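Long-range contacts in fructose-bisphosphatase (Pyrococcus horikoshii, PDB 1VDW), which probably hydrolyses fructose 1,6-bisphosphate to fructose 6-phosphate and phosphate with magnesium as cofactor, as a homodimeric member of the inositol monophosphatase superfamily: residues His107-Ile112 / Ile226-Thr231; Val121-Glu126 / Tyr134-Lys139; Ile140-Leu145 / Arg210-Ile215; Ala214-Leu219 / Ile236-Asn241. All coordinates share one frame; numbering follows the deposited sequence. Where two conformers were deposited one is given.

Four contacts illustrate how an inositol monophosphatase-type chain ties its two large mixed sheets together. Contact 2 closes the hairpin of strands 123-128 and 132-135, beside the edge strand of the eight-strand sheet, and contact 1 hangs on the turn that leads into the neighbouring strand 110-118, centres about 23 Å apart. Contact 4 is the edge pairing of the five-strand sheet. Contact 3 bridges the two sheets: L135 CB of contact 2 lies 3.6 Å from I140 CG2, and A214 and I215 are shared with contact 4, centred about 11 Å away. Contacts 1 and 4 lie nearest the predicted magnesium site, the side chains of I226 and I236 being about 9 and 8 Å from that of D201.

Contact 1: His107-Ile112 / Ile226-Thr231; sequences HEKDPI and ITFSAT
A type II' beta turn from H107 to D110, joining strands 100-107 and 110-118, meets segment 226-231 of the loop between strands 215-217 and 234-239 through a cation-pi pair at the protein surface. The K109 side chain leaves the backbone with CG anti to the carbonyl carbon, then bends at chi2 (-50°) and chi3 (-70°), which curls its tip back over the F228 ring. There NZ stands 3.5 Å from the centroid of the F228 ring, only 15° off the normal, so the ammonium sits squarely over the face. The same NZ makes a weak hydrogen bond of 3.3 Å to I226 O. Two waters also bind NZ weakly: one accepts from F228 N at 2.9 Å, and the other donates to I226 O at 2.7 Å. At the ring edge, near its plane, E108 O approaches F228 CZ to 3.3 Å, where the carbonyl oxygen would meet the slightly positive C-H rim. An alanine at F228 would lose the aromatic face beneath the ammonium and would probably leave K109 held by little more than weak polar bonds. Beyond the two segments, F228 packs edge-to-face with F106 and rests on T80 and V82 of strand 79-84, while I226 leans on I202 and A203 of helix 199-211, so the loop touches both the large sheet and that helix.

Contact 2: Val121-Glu126 / Tyr134-Lys139; sequences VERLYE and YLNGEK
N136 N donates to L124 O at 2.9 Å, and the side chain of N136 answers in the other direction: its OD1 accepts a hydrogen bond from L124 N at 2.8 Å, the donor 27° above the amide carbonyl plane. The amide thus stands in for a backbone carbonyl where strand pairing gives way to a type I' turn from L135 to E138. Two residues along, E126 and Y134 form an antiparallel hydrogen-bonded pair with both bonds, E126 N to Y134 O and Y134 N to E126 O, at 2.8 Å. Between this pair and L124/N136 comes the non-hydrogen-bonded pair Y125-L135, side chains side by side; L135 CD1 lies 3.8 Å from the centroid of the Y125 ring in a CH-pi contact over its centre. The same methyl touches R123 CB at 3.6 Å. Further out, Y125 packs on A180 and Y181 of helix 175-184 and its OH bonds E118 and R184. An alanine at Y125 would remove this ring and hydroxyl and would probably loosen the packing on that helix. The hairpin thus combines an apolar face with charged ends partnered elsewhere: salt bridges R123-E118 and E126-R7 within the chain, and for R123 also a hydrogen bond to G95 O of the second subunit.

Contact 3: Ile140-Leu145 / Arg210-Ile215; sequences IKVREL and REAGAI
V142 carries CG1 anti to its carbonyl carbon, which leaves CG2 in the crowded position between the backbone N and the carbonyl carbon and spreads both methyls over the turn 212-214. On the other side, G213 takes a positive phi of 109° and ends helix 199-211 in a Schellman motif, with its N bonded to R210 O at 2.9 Å. That exit presents the carbonyl of A212 to the chain opposite, and V142 N donates to A212 O at 3.0 Å, nearly straight at 165° but from 33° above the carbonyl plane. Around this single bond the contact is apolar: V142 CG1 lies 3.8 Å from A214 CB, while CG2 comes within 3.9 Å of G213 C. A beta carbon on residue 213 would be pressed against V142 CG2 and against the preceding carbonyl, so glycine suits this place twice over. The methyl of A212 fits beneath the backbone of I140 and K141, with CB 4.0 Å from I140 O. The contact joins the segment leaving edge strand 138-140 to the end of helix 199-211, and helix 175-184 packs alongside, A183 touching both I140 and A212 while L182 meets A214.

Contact 4: Ala214-Leu219 / Ile236-Asn241; sequences AIVKDL and IIAANN
Strands 215-217 and 236-239 run antiparallel, their short axes 4.7 Å apart at closest approach and inclined at 168°. Four backbone bonds, all of 2.9 Å, join the hydrogen-bonded pairs: I215 N to A239 O and A239 N to I215 O at one end, K217 N to I237 O and I237 N to K217 O at the other. Three of these donors arrive nearly along the C=O axis, whereas K217 N sits 36° above the plane of the I237 carbonyl. Between them V216 and A238 form the non-hydrogen-bonded pair, whose peptide groups turn outward; the backbones of A238 and V190, and of V216 and V224, are hydrogen-bonded, and V216 O also receives R210 NH2. The side chains of this pair meet as V216 CG2 against A238 CB at 3.9 Å, on the face that L179, L182 and V206 cover. I215, K217, I237 and A239 lie on the other face. There I237 has CG1 beside its backbone N (chi1 -62°); this, with the turn at chi2, brings CD1 within 3.7 Å of K217 O and 4.2 Å of L219 CD2, the side chains of L219 and I237 crossing at about a right angle. The polar ends turn elsewhere: K217 NZ forms a salt bridge with E242, D218 OD1 accepts from the backbone N of D220 and K222, N240 ND2 donates to D188 OD1, and N241 OD1, at the N-cap of helix 242-250, accepts from L244 N. The chemistry is thus that of a sheet edge stitched by main-chain bonds and lined with aliphatic groups, its polar tips engaged outside the pairing.

Contact 1: His107-Ile112 / Ile226-Thr231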
loop_
_atom_site.group_PDB
_atom_site.type_symbol
_atom_site.label_atom_id
_atom_site.label_comp_id
_atom_site.label_asym_id
_atom_site.label_seq_id
_atom_site.Cartn_x
_atom_site.Cartn_y
_atom_site.Cartn_z
ATOM N N HIS A 107 9.413 13.479 27.326
ATOM C CA HIS A 107 9.535 14.185 28.579
ATOM C C HIS A 107 11.009 14.481 28.600
ATOM O O HIS A 107 11.791 13.675 29.089
ATOM C CB HIS A 107 9.184 13.326 29.787
ATOM C CG HIS A 107 9.280 14.097 31.067
ATOM N ND1 HIS A 107 9.240 13.507 32.315
ATOM C CD2 HIS A 107 9.454 15.421 31.275
ATOM C CE1 HIS A 107 9.391 14.453 33.235
ATOM N NE2 HIS A 107 9.522 15.611 32.635
ATOM N N GLU A 108 11.372 15.627 28.034
ATOM C CA GLU A 108 12.765 16.025 27.924
ATOM C C GLU A 108 13.271 15.104 26.836
ATOM O O GLU A 108 12.618 14.972 25.807
ATOM C CB GLU A 108 13.522 15.779 29.234
ATOM C CG GLU A 108 13.059 16.619 30.405
ATOM C CD GLU A 108 13.488 18.064 30.282
ATOM O OE1 GLU A 108 14.544 18.305 29.663
ATOM O OE2 GLU A 108 12.781 18.946 30.818
ATOM N N LYS A 109 14.402 14.444 27.066
ATOM C CA LYS A 109 14.955 13.535 26.064
ATOM C C LYS A 109 14.375 12.134 26.145
ATOM O O LYS A 109 14.816 11.225 25.441
ATOM C CB LYS A 109 16.477 13.459 26.180
ATOM C CG LYS A 109 17.178 14.638 25.539
ATOM C CD LYS A 109 16.671 14.870 24.124
ATOM C CE LYS A 109 17.101 13.790 23.145
ATOM N NZ LYS A 109 16.506 14.030 21.791
ATOM N N ASP A 110 13.367 11.961 26.984
ATOM C CA ASP A 110 12.768 10.648 27.138
ATOM C C ASP A 110 11.365 10.493 26.545
ATOM O O ASP A 110 10.465 11.274 26.828
ATOM C CB ASP A 110 12.728 10.283 28.610
ATOM C CG ASP A 110 12.321 8.853 28.834
ATOM O OD1 ASP A 110 13.010 7.962 28.290
ATOM O OD2 ASP A 110 11.318 8.629 29.543
ATOM N N PRO A 111 11.157 9.454 25.725
ATOM C CA PRO A 111 9.851 9.211 25.107
ATOM C C PRO A 111 8.869 8.594 26.104
ATOM O O PRO A 111 9.160 7.577 26.742
ATOM C CB PRO A 111 10.181 8.286 23.939
ATOM C CG PRO A 111 11.401 7.555 24.404
ATOM C CD PRO A 111 12.166 8.471 25.299
ATOM N N ILE A 112 7.714 9.232 26.266
ATOM C CA ILE A 112 6.715 8.743 27.209
ATOM C C ILE A 112 5.413 8.299 26.559
ATOM O O ILE A 112 4.623 7.592 27.177
ATOM C CB ILE A 112 6.389 9.807 28.283
ATOM C CG1 ILE A 112 5.928 11.105 27.614
ATOM C CG2 ILE A 112 7.621 10.060 29.148
ATOM C CD1 ILE A 112 5.372 12.131 28.580
ATOM N N ILE A 226 16.273 8.964 18.357
ATOM C CA ILE A 226 15.407 10.020 17.859
ATOM C C ILE A 226 15.899 11.361 18.385
ATOM O O ILE A 226 15.920 11.593 19.593
ATOM C CB ILE A 226 13.943 9.812 18.308
ATOM C CG1 ILE A 226 13.415 8.481 17.767
ATOM C CG2 ILE A 226 13.081 10.969 17.823
ATOM C CD1 ILE A 226 13.482 8.357 16.256
ATOM N N THR A 227 16.303 12.235 17.471
ATOM C CA THR A 227 16.791 13.557 17.845
ATOM C C THR A 227 15.710 14.583 17.543
ATOM O O THR A 227 14.805 14.327 16.745
ATOM C CB THR A 227 18.054 13.936 17.055
ATOM O OG1 THR A 227 17.735 14.021 15.661
ATOM C CG2 THR A 227 19.145 12.897 17.261
ATOM N N PHE A 228 15.800 15.746 18.180
ATOM C CA PHE A 228 14.816 16.795 17.962
ATOM C C PHE A 228 15.208 17.670 16.782
ATOM O O PHE A 228 15.347 18.889 16.907
ATOM C CB PHE A 228 14.658 17.647 19.224
ATOM C CG PHE A 228 14.213 16.866 20.427
ATOM C CD1 PHE A 228 13.238 15.879 20.310
ATOM C CD2 PHE A 228 14.754 17.123 21.679
ATOM C CE1 PHE A 228 12.811 15.162 21.424
ATOM C CE2 PHE A 228 14.332 16.412 22.797
ATOM C CZ PHE A 228 13.361 15.430 22.670
ATOM N N SER A 229 15.383 17.031 15.632
ATOM C CA SER A 229 15.755 17.722 14.409
ATOM C C SER A 229 14.751 17.409 13.308
ATOM O O SER A 229 14.183 16.317 13.264
ATOM C CB SER A 229 17.154 17.290 13.962
ATOM O OG SER A 229 17.491 17.871 12.717
ATOM N N ALA A 230 14.533 18.373 12.422
ATOM C CA ALA A 230 13.602 18.192 11.317
ATOM C C ALA A 230 14.364 18.171 9.997
ATOM O O ALA A 230 13.766 18.059 8.929
ATOM C CB ALA A 230 12.576 19.319 11.311
ATOM N N THR A 231 15.688 18.269 10.084
ATOM C CA THR A 231 16.541 18.282 8.898
ATOM C C THR A 231 17.488 17.086 8.803
ATOM O O THR A 231 17.930 16.720 7.714
ATOM C CB THR A 231 17.383 19.569 8.850
ATOM O OG1 THR A 231 18.186 19.661 10.033
ATOM C CG2 THR A 231 16.479 20.789 8.763
HETATM O O HOH W 1 18.056 16.417 19.798
HETATM O O HOH W 2 15.834 11.159 22.277
#

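Contact 2: Val121-Glu126 / Tyr134-Lys139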
loop_
_atom_site.group_PDB
_atom_site.type_symbol
_atom_site.label_atom_id
_atom_site.label_comp_id
_atom_site.label_asym_id
_atom_site.label_seq_id
_atom_site.Cartn_x
_atom_site.Cartn_y
_atom_site.Cartn_z
ATOM N N VAL A 121 -8.812 2.986 8.110
ATOM C CA VAL A 121 -9.338 1.820 8.809
ATOM C C VAL A 121 -9.633 2.114 10.282
ATOM O O VAL A 121 -9.759 1.202 11.089
ATOM C CB VAL A 121 -8.384 0.608 8.686
ATOM C CG1 VAL A 121 -8.513 -0.002 7.294
ATOM C CG2 VAL A 121 -6.946 1.038 8.947
ATOM N N GLU A 122 -9.740 3.399 10.612
ATOM C CA GLU A 122 -10.070 3.839 11.969
ATOM C C GLU A 122 -9.204 3.194 13.039
ATOM O O GLU A 122 -9.703 2.754 14.073
ATOM C CB GLU A 122 -11.546 3.540 12.251
ATOM C CG GLU A 122 -12.501 4.257 11.302
ATOM C CD GLU A 122 -13.952 3.851 11.493
ATOM O OE1 GLU A 122 -14.393 3.722 12.651
ATOM O OE2 GLU A 122 -14.660 3.673 10.477
ATOM N N ARG A 123 -7.901 3.155 12.799
ATOM C CA ARG A 123 -6.975 2.541 13.740
ATOM C C ARG A 123 -6.102 3.510 14.503
ATOM O O ARG A 123 -5.463 4.386 13.911
ATOM C CB ARG A 123 -6.042 1.578 13.018
ATOM C CG ARG A 123 -6.662 0.312 12.537
ATOM C CD ARG A 123 -5.601 -0.421 11.746
ATOM N NE ARG A 123 -6.112 -1.605 11.084
ATOM C CZ ARG A 123 -5.492 -2.230 10.087
ATOM N NH1 ARG A 123 -4.322 -1.783 9.619
ATOM N NH2 ARG A 123 -6.050 -3.306 9.553
ATOM N N LEU A 124 -6.055 3.342 15.817
ATOM C CA LEU A 124 -5.195 4.177 16.638
ATOM C C LEU A 124 -4.133 3.294 17.275
ATOM O O LEU A 124 -4.448 2.446 18.114
ATOM C CB LEU A 124 -5.980 4.897 17.743
ATOM C CG LEU A 124 -5.104 5.752 18.676
ATOM C CD1 LEU A 124 -4.430 6.856 17.882
ATOM C CD2 LEU A 124 -5.950 6.351 19.796
ATOM N N TYR A 125 -2.885 3.466 16.842
ATOM C CA TYR A 125 -1.762 2.721 17.401
ATOM C C TYR A 125 -1.159 3.605 18.481
ATOM O O TYR A 125 -0.962 4.805 18.269
ATOM C CB TYR A 125 -0.675 2.471 16.352
ATOM C CG TYR A 125 -1.082 1.638 15.165
ATOM C CD1 TYR A 125 -0.745 0.289 15.092
ATOM C CD2 TYR A 125 -1.764 2.212 14.090
ATOM C CE1 TYR A 125 -1.074 -0.472 13.966
ATOM C CE2 TYR A 125 -2.095 1.464 12.968
ATOM C CZ TYR A 125 -1.746 0.129 12.913
ATOM O OH TYR A 125 -2.062 -0.604 11.789
ATOM N N GLU A 126 -0.864 3.011 19.631
ATOM C CA GLU A 126 -0.269 3.757 20.727
ATOM C C GLU A 126 0.927 3.015 21.292
ATOM O O GLU A 126 0.940 1.788 21.370
ATOM C CB GLU A 126 -1.290 3.989 21.844
ATOM C CG GLU A 126 -2.479 4.830 21.431
ATOM C CD GLU A 126 -3.485 4.974 22.552
ATOM O OE1 GLU A 126 -3.489 6.027 23.228
ATOM O OE2 GLU A 126 -4.259 4.021 22.762
ATOM N N TYR A 134 -0.233 -0.692 21.679
ATOM C CA TYR A 134 -1.611 -1.104 21.473
ATOM C C TYR A 134 -2.194 -0.628 20.152
ATOM O O TYR A 134 -1.707 0.330 19.550
ATOM C CB TYR A 134 -2.477 -0.519 22.601
ATOM C CG TYR A 134 -1.990 -0.847 23.990
ATOM C CD1 TYR A 134 -2.522 -1.925 24.694
ATOM C CD2 TYR A 134 -0.960 -0.112 24.582
ATOM C CE1 TYR A 134 -2.040 -2.270 25.951
ATOM C CE2 TYR A 134 -0.469 -0.449 25.840
ATOM C CZ TYR A 134 -1.013 -1.530 26.516
ATOM O OH TYR A 134 -0.516 -1.881 27.753
ATOM N N LEU A 135 -3.239 -1.323 19.716
ATOM C CA LEU A 135 -3.998 -0.961 18.524
ATOM C C LEU A 135 -5.447 -0.943 19.010
ATOM O O LEU A 135 -5.991 -1.981 19.404
ATOM C CB LEU A 135 -3.844 -1.989 17.401
ATOM C CG LEU A 135 -4.800 -1.751 16.222
ATOM C CD1 LEU A 135 -4.636 -0.345 15.664
ATOM C CD2 LEU A 135 -4.536 -2.783 15.143
ATOM N N ASN A 136 -6.057 0.234 19.003
ATOM C CA ASN A 136 -7.427 0.396 19.472
ATOM C C ASN A 136 -7.610 -0.186 20.871
ATOM O O ASN A 136 -8.649 -0.771 21.195
ATOM C CB ASN A 136 -8.419 -0.214 18.475
ATOM C CG ASN A 136 -8.470 0.568 17.178
ATOM O OD1 ASN A 136 -7.950 1.681 17.105
ATOM N ND2 ASN A 136 -9.100 0.003 16.156
ATOM N N GLY A 137 -6.586 -0.020 21.699
ATOM C CA GLY A 137 -6.652 -0.492 23.071
ATOM C C GLY A 137 -6.246 -1.930 23.326
ATOM O O GLY A 137 -6.147 -2.342 24.481
ATOM N N GLU A 138 -6.019 -2.698 22.267
ATOM C CA GLU A 138 -5.623 -4.096 22.408
ATOM C C GLU A 138 -4.105 -4.189 22.280
ATOM O O GLU A 138 -3.520 -3.603 21.372
ATOM C CB GLU A 138 -6.275 -4.950 21.320
ATOM C CG GLU A 138 -7.782 -4.762 21.145
ATOM C CD GLU A 138 -8.581 -5.095 22.390
ATOM O OE1 GLU A 138 -8.215 -6.059 23.093
ATOM O OE2 GLU A 138 -9.591 -4.405 22.653
ATOM N N LYS A 139 -3.464 -4.929 23.172
ATOM C CA LYS A 139 -2.012 -5.054 23.114
ATOM C C LYS A 139 -1.530 -5.700 21.813
ATOM O O LYS A 139 -2.112 -6.674 21.329
ATOM C CB LYS A 139 -1.500 -5.861 24.313
ATOM C CG LYS A 139 0.003 -6.099 24.294
ATOM C CD LYS A 139 0.513 -6.691 25.603
ATOM C CE LYS A 139 0.449 -5.677 26.733
ATOM N NZ LYS A 139 1.044 -6.206 27.993
HETATM O O HOH W 3 -10.261 -0.341 13.378
HETATM O O HOH W 4 -4.525 1.838 21.049
#

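Contact 3: Ile140-Leu145 / Arg210-Ile215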
loop_
_atom_site.group_PDB
_atom_site.type_symbol
_atom_site.label_atom_id
_atom_site.label_comp_id
_atom_site.label_asym_id
_atom_site.label_seq_id
_atom_site.Cartn_x
_atom_site.Cartn_y
_atom_site.Cartn_z
ATOM N N ILE A 140 -0.471 -5.136 21.237
ATOM C CA ILE A 140 0.114 -5.670 20.013
ATOM C C ILE A 140 1.589 -5.959 20.242
ATOM O O ILE A 140 2.217 -5.380 21.127
ATOM C CB ILE A 140 -0.016 -4.685 18.809
ATOM C CG1 ILE A 140 0.590 -3.322 19.158
ATOM C CG2 ILE A 140 -1.477 -4.573 18.391
ATOM C CD1 ILE A 140 0.697 -2.371 17.966
ATOM N N LYS A 141 2.137 -6.869 19.448
ATOM C CA LYS A 141 3.549 -7.217 19.543
ATOM C C LYS A 141 4.027 -7.696 18.186
ATOM O O LYS A 141 3.224 -8.111 17.349
ATOM C CB LYS A 141 3.776 -8.318 20.589
ATOM C CG LYS A 141 3.062 -9.627 20.300
ATOM C CD LYS A 141 3.252 -10.609 21.451
ATOM C CE LYS A 141 2.466 -11.896 21.239
ATOM N NZ LYS A 141 2.971 -12.692 20.086
ATOM N N VAL A 142 5.332 -7.625 17.955
ATOM C CA VAL A 142 5.871 -8.090 16.687
ATOM C C VAL A 142 5.605 -9.585 16.607
ATOM O O VAL A 142 5.459 -10.259 17.635
ATOM C CB VAL A 142 7.396 -7.833 16.568
ATOM C CG1 VAL A 142 7.669 -6.343 16.572
ATOM C CG2 VAL A 142 8.152 -8.522 17.710
ATOM N N ARG A 143 5.505 -10.106 15.394
ATOM C CA ARG A 143 5.269 -11.531 15.243
ATOM C C ARG A 143 6.593 -12.277 15.268
ATOM O O ARG A 143 7.659 -11.694 15.077
ATOM C CB ARG A 143 4.535 -11.825 13.933
ATOM C CG ARG A 143 5.349 -11.581 12.666
ATOM C CD ARG A 143 4.488 -11.869 11.445
ATOM N NE ARG A 143 5.170 -11.618 10.179
ATOM C CZ ARG A 143 4.536 -11.381 9.035
ATOM N NH1 ARG A 143 3.209 -11.352 9.001
ATOM N NH2 ARG A 143 5.222 -11.194 7.920
ATOM N N GLU A 144 6.513 -13.574 15.525
ATOM C CA GLU A 144 7.702 -14.405 15.547
ATOM C C GLU A 144 8.037 -14.693 14.086
ATOM O O GLU A 144 7.138 -14.900 13.270
ATOM C CB GLU A 144 7.409 -15.706 16.298
ATOM C CG GLU A 144 8.639 -16.413 16.841
ATOM C CD GLU A 144 8.288 -17.632 17.675
ATOM O OE1 GLU A 144 9.195 -18.190 18.327
ATOM O OE2 GLU A 144 7.104 -18.036 17.677
ATOM N N LEU A 145 9.320 -14.677 13.747
ATOM C CA LEU A 145 9.742 -14.957 12.377
ATOM C C LEU A 145 9.644 -16.466 12.177
ATOM O O LEU A 145 10.391 -17.226 12.795
ATOM C CB LEU A 145 11.183 -14.484 12.158
ATOM C CG LEU A 145 11.765 -14.637 10.750
ATOM C CD1 LEU A 145 10.901 -13.885 9.740
ATOM C CD2 LEU A 145 13.195 -14.111 10.738
ATOM N N ARG A 210 9.374 -0.367 18.899
ATOM C CA ARG A 210 10.278 -0.822 19.947
ATOM C C ARG A 210 9.537 -1.403 21.137
ATOM O O ARG A 210 9.883 -2.478 21.618
ATOM C CB ARG A 210 11.179 0.315 20.416
ATOM C CG ARG A 210 12.385 0.500 19.546
ATOM C CD ARG A 210 13.220 1.678 19.977
ATOM N NE ARG A 210 14.504 1.649 19.287
ATOM C CZ ARG A 210 15.318 2.689 19.169
ATOM N NH1 ARG A 210 14.989 3.861 19.696
ATOM N NH2 ARG A 210 16.461 2.556 18.510
ATOM N N GLU A 211 8.515 -0.705 21.619
ATOM C CA GLU A 211 7.773 -1.216 22.764
ATOM C C GLU A 211 7.078 -2.529 22.414
ATOM O O GLU A 211 6.827 -3.353 23.291
ATOM C CB GLU A 211 6.766 -0.174 23.256
ATOM C CG GLU A 211 5.981 -0.571 24.506
ATOM C CD GLU A 211 6.854 -1.012 25.675
ATOM O OE1 GLU A 211 7.904 -0.381 25.928
ATOM O OE2 GLU A 211 6.476 -1.988 26.357
ATOM N N ALA A 212 6.789 -2.729 21.129
ATOM C CA ALA A 212 6.141 -3.953 20.666
ATOM C C ALA A 212 7.137 -5.100 20.505
ATOM O O ALA A 212 6.751 -6.221 20.168
ATOM C CB ALA A 212 5.419 -3.696 19.346
ATOM N N GLY A 213 8.417 -4.813 20.726
ATOM C CA GLY A 213 9.438 -5.845 20.626
ATOM C C GLY A 213 10.384 -5.768 19.441
ATOM O O GLY A 213 11.253 -6.627 19.282
ATOM N N ALA A 214 10.234 -4.756 18.597
ATOM C CA ALA A 214 11.104 -4.625 17.434
ATOM C C ALA A 214 12.471 -4.059 17.789
ATOM O O ALA A 214 12.632 -3.362 18.789
ATOM C CB ALA A 214 10.447 -3.735 16.378
ATOM N N ILE A 215 13.450 -4.378 16.952
ATOM C CA ILE A 215 14.808 -3.885 17.100
ATOM C C ILE A 215 14.927 -2.859 15.976
ATOM O O ILE A 215 14.604 -3.164 14.825
ATOM C CB ILE A 215 15.833 -5.013 16.888
ATOM C CG1 ILE A 215 15.590 -6.126 17.913
ATOM C CG2 ILE A 215 17.251 -4.467 17.027
ATOM C CD1 ILE A 215 16.354 -7.395 17.628
#

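Contact 4: Ala214-Leu219 / Ile236-Asn241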
loop_
_atom_site.group_PDB
_atom_site.type_symbol
_atom_site.label_atom_id
_atom_site.label_comp_id
_atom_site.label_asym_id
_atom_site.label_seq_id
_atom_site.Cartn_x
_atom_site.Cartn_y
_atom_site.Cartn_z
ATOM N N ALA A 214 10.234 -4.756 18.597
ATOM C CA ALA A 214 11.104 -4.625 17.434
ATOM C C ALA A 214 12.471 -4.059 17.789
ATOM O O ALA A 214 12.632 -3.362 18.789
ATOM C CB ALA A 214 10.447 -3.735 16.378
ATOM N N ILE A 215 13.450 -4.378 16.952
ATOM C CA ILE A 215 14.808 -3.885 17.100
ATOM C C ILE A 215 14.927 -2.859 15.976
ATOM O O ILE A 215 14.604 -3.164 14.825
ATOM C CB ILE A 215 15.833 -5.013 16.888
ATOM C CG1 ILE A 215 15.590 -6.126 17.913
ATOM C CG2 ILE A 215 17.251 -4.467 17.027
ATOM C CD1 ILE A 215 16.354 -7.395 17.628
ATOM N N VAL A 216 15.359 -1.645 16.299
ATOM C CA VAL A 216 15.479 -0.595 15.290
ATOM C C VAL A 216 16.891 -0.022 15.288
ATOM O O VAL A 216 17.298 0.667 16.226
ATOM C CB VAL A 216 14.467 0.550 15.549
ATOM C CG1 VAL A 216 14.503 1.548 14.405
ATOM C CG2 VAL A 216 13.059 -0.022 15.719
ATOM N N LYS A 217 17.632 -0.300 14.223
ATOM C CA LYS A 217 19.007 0.168 14.123
ATOM C C LYS A 217 19.292 0.966 12.860
ATOM O O LYS A 217 18.468 1.020 11.941
ATOM C CB LYS A 217 19.955 -1.031 14.218
ATOM C CG LYS A 217 19.905 -1.714 15.580
ATOM C CD LYS A 217 20.732 -2.986 15.624
ATOM C CE LYS A 217 20.749 -3.563 17.030
ATOM N NZ LYS A 217 21.513 -4.841 17.117
ATOM N N ASP A 218 20.459 1.603 12.830
ATOM C CA ASP A 218 20.871 2.386 11.676
ATOM C C ASP A 218 21.853 1.578 10.836
ATOM O O ASP A 218 22.063 0.391 11.088
ATOM C CB ASP A 218 21.508 3.721 12.102
ATOM C CG ASP A 218 22.720 3.550 13.013
ATOM O OD1 ASP A 218 23.402 2.507 12.947
ATOM O OD2 ASP A 218 23.002 4.488 13.788
ATOM N N LEU A 219 22.446 2.226 9.837
ATOM C CA LEU A 219 23.392 1.567 8.943
ATOM C C LEU A 219 24.634 1.036 9.652
ATOM O O LEU A 219 25.293 0.128 9.148
ATOM C CB LEU A 219 23.817 2.530 7.828
ATOM C CG LEU A 219 22.755 2.942 6.805
ATOM C CD1 LEU A 219 23.330 3.989 5.860
ATOM C CD2 LEU A 219 22.292 1.719 6.035
ATOM N N ILE A 236 16.858 3.555 8.423
ATOM C CA ILE A 236 16.457 2.596 9.430
ATOM C C ILE A 236 16.353 1.165 8.936
ATOM O O ILE A 236 15.995 0.899 7.783
ATOM C CB ILE A 236 15.099 2.970 10.059
ATOM C CG1 ILE A 236 14.017 2.997 8.977
ATOM C CG2 ILE A 236 15.204 4.315 10.769
ATOM C CD1 ILE A 236 12.611 3.220 9.519
ATOM N N ILE A 237 16.701 0.251 9.830
ATOM C CA ILE A 237 16.587 -1.170 9.586
ATOM C C ILE A 237 15.913 -1.650 10.866
ATOM O O ILE A 237 16.559 -1.775 11.913
ATOM C CB ILE A 237 17.954 -1.866 9.421
ATOM C CG1 ILE A 237 18.696 -1.303 8.206
ATOM C CG2 ILE A 237 17.743 -3.357 9.236
ATOM C CD1 ILE A 237 19.286 0.078 8.410
ATOM N N ALA A 238 14.604 -1.863 10.787
ATOM C CA ALA A 238 13.811 -2.309 11.926
ATOM C C ALA A 238 13.329 -3.723 11.650
ATOM O O ALA A 238 12.857 -4.015 10.548
ATOM C CB ALA A 238 12.623 -1.374 12.134
ATOM N N ALA A 239 13.432 -4.601 12.640
ATOM C CA ALA A 239 13.014 -5.979 12.437
ATOM C C ALA A 239 12.518 -6.657 13.698
ATOM O O ALA A 239 12.697 -6.157 14.809
ATOM C CB ALA A 239 14.168 -6.786 11.831
ATOM N N ASN A 240 11.903 -7.816 13.507
ATOM C CA ASN A 240 11.367 -8.606 14.607
ATOM C C ASN A 240 12.329 -9.738 14.956
ATOM O O ASN A 240 11.977 -10.653 15.701
ATOM C CB ASN A 240 10.020 -9.207 14.202
ATOM C CG ASN A 240 10.135 -10.172 13.029
ATOM O OD1 ASN A 240 11.212 -10.360 12.455
ATOM N ND2 ASN A 240 9.017 -10.783 12.665
ATOM N N ASN A 241 13.546 -9.665 14.431
ATOM C CA ASN A 241 14.529 -10.718 14.644
ATOM C C ASN A 241 15.928 -10.160 14.399
ATOM O O ASN A 241 16.188 -9.563 13.356
ATOM C CB ASN A 241 14.211 -11.864 13.676
ATOM C CG ASN A 241 15.157 -13.032 13.805
ATOM O OD1 ASN A 241 16.269 -13.007 13.282
ATOM N ND2 ASN A 241 14.714 -14.072 14.503
#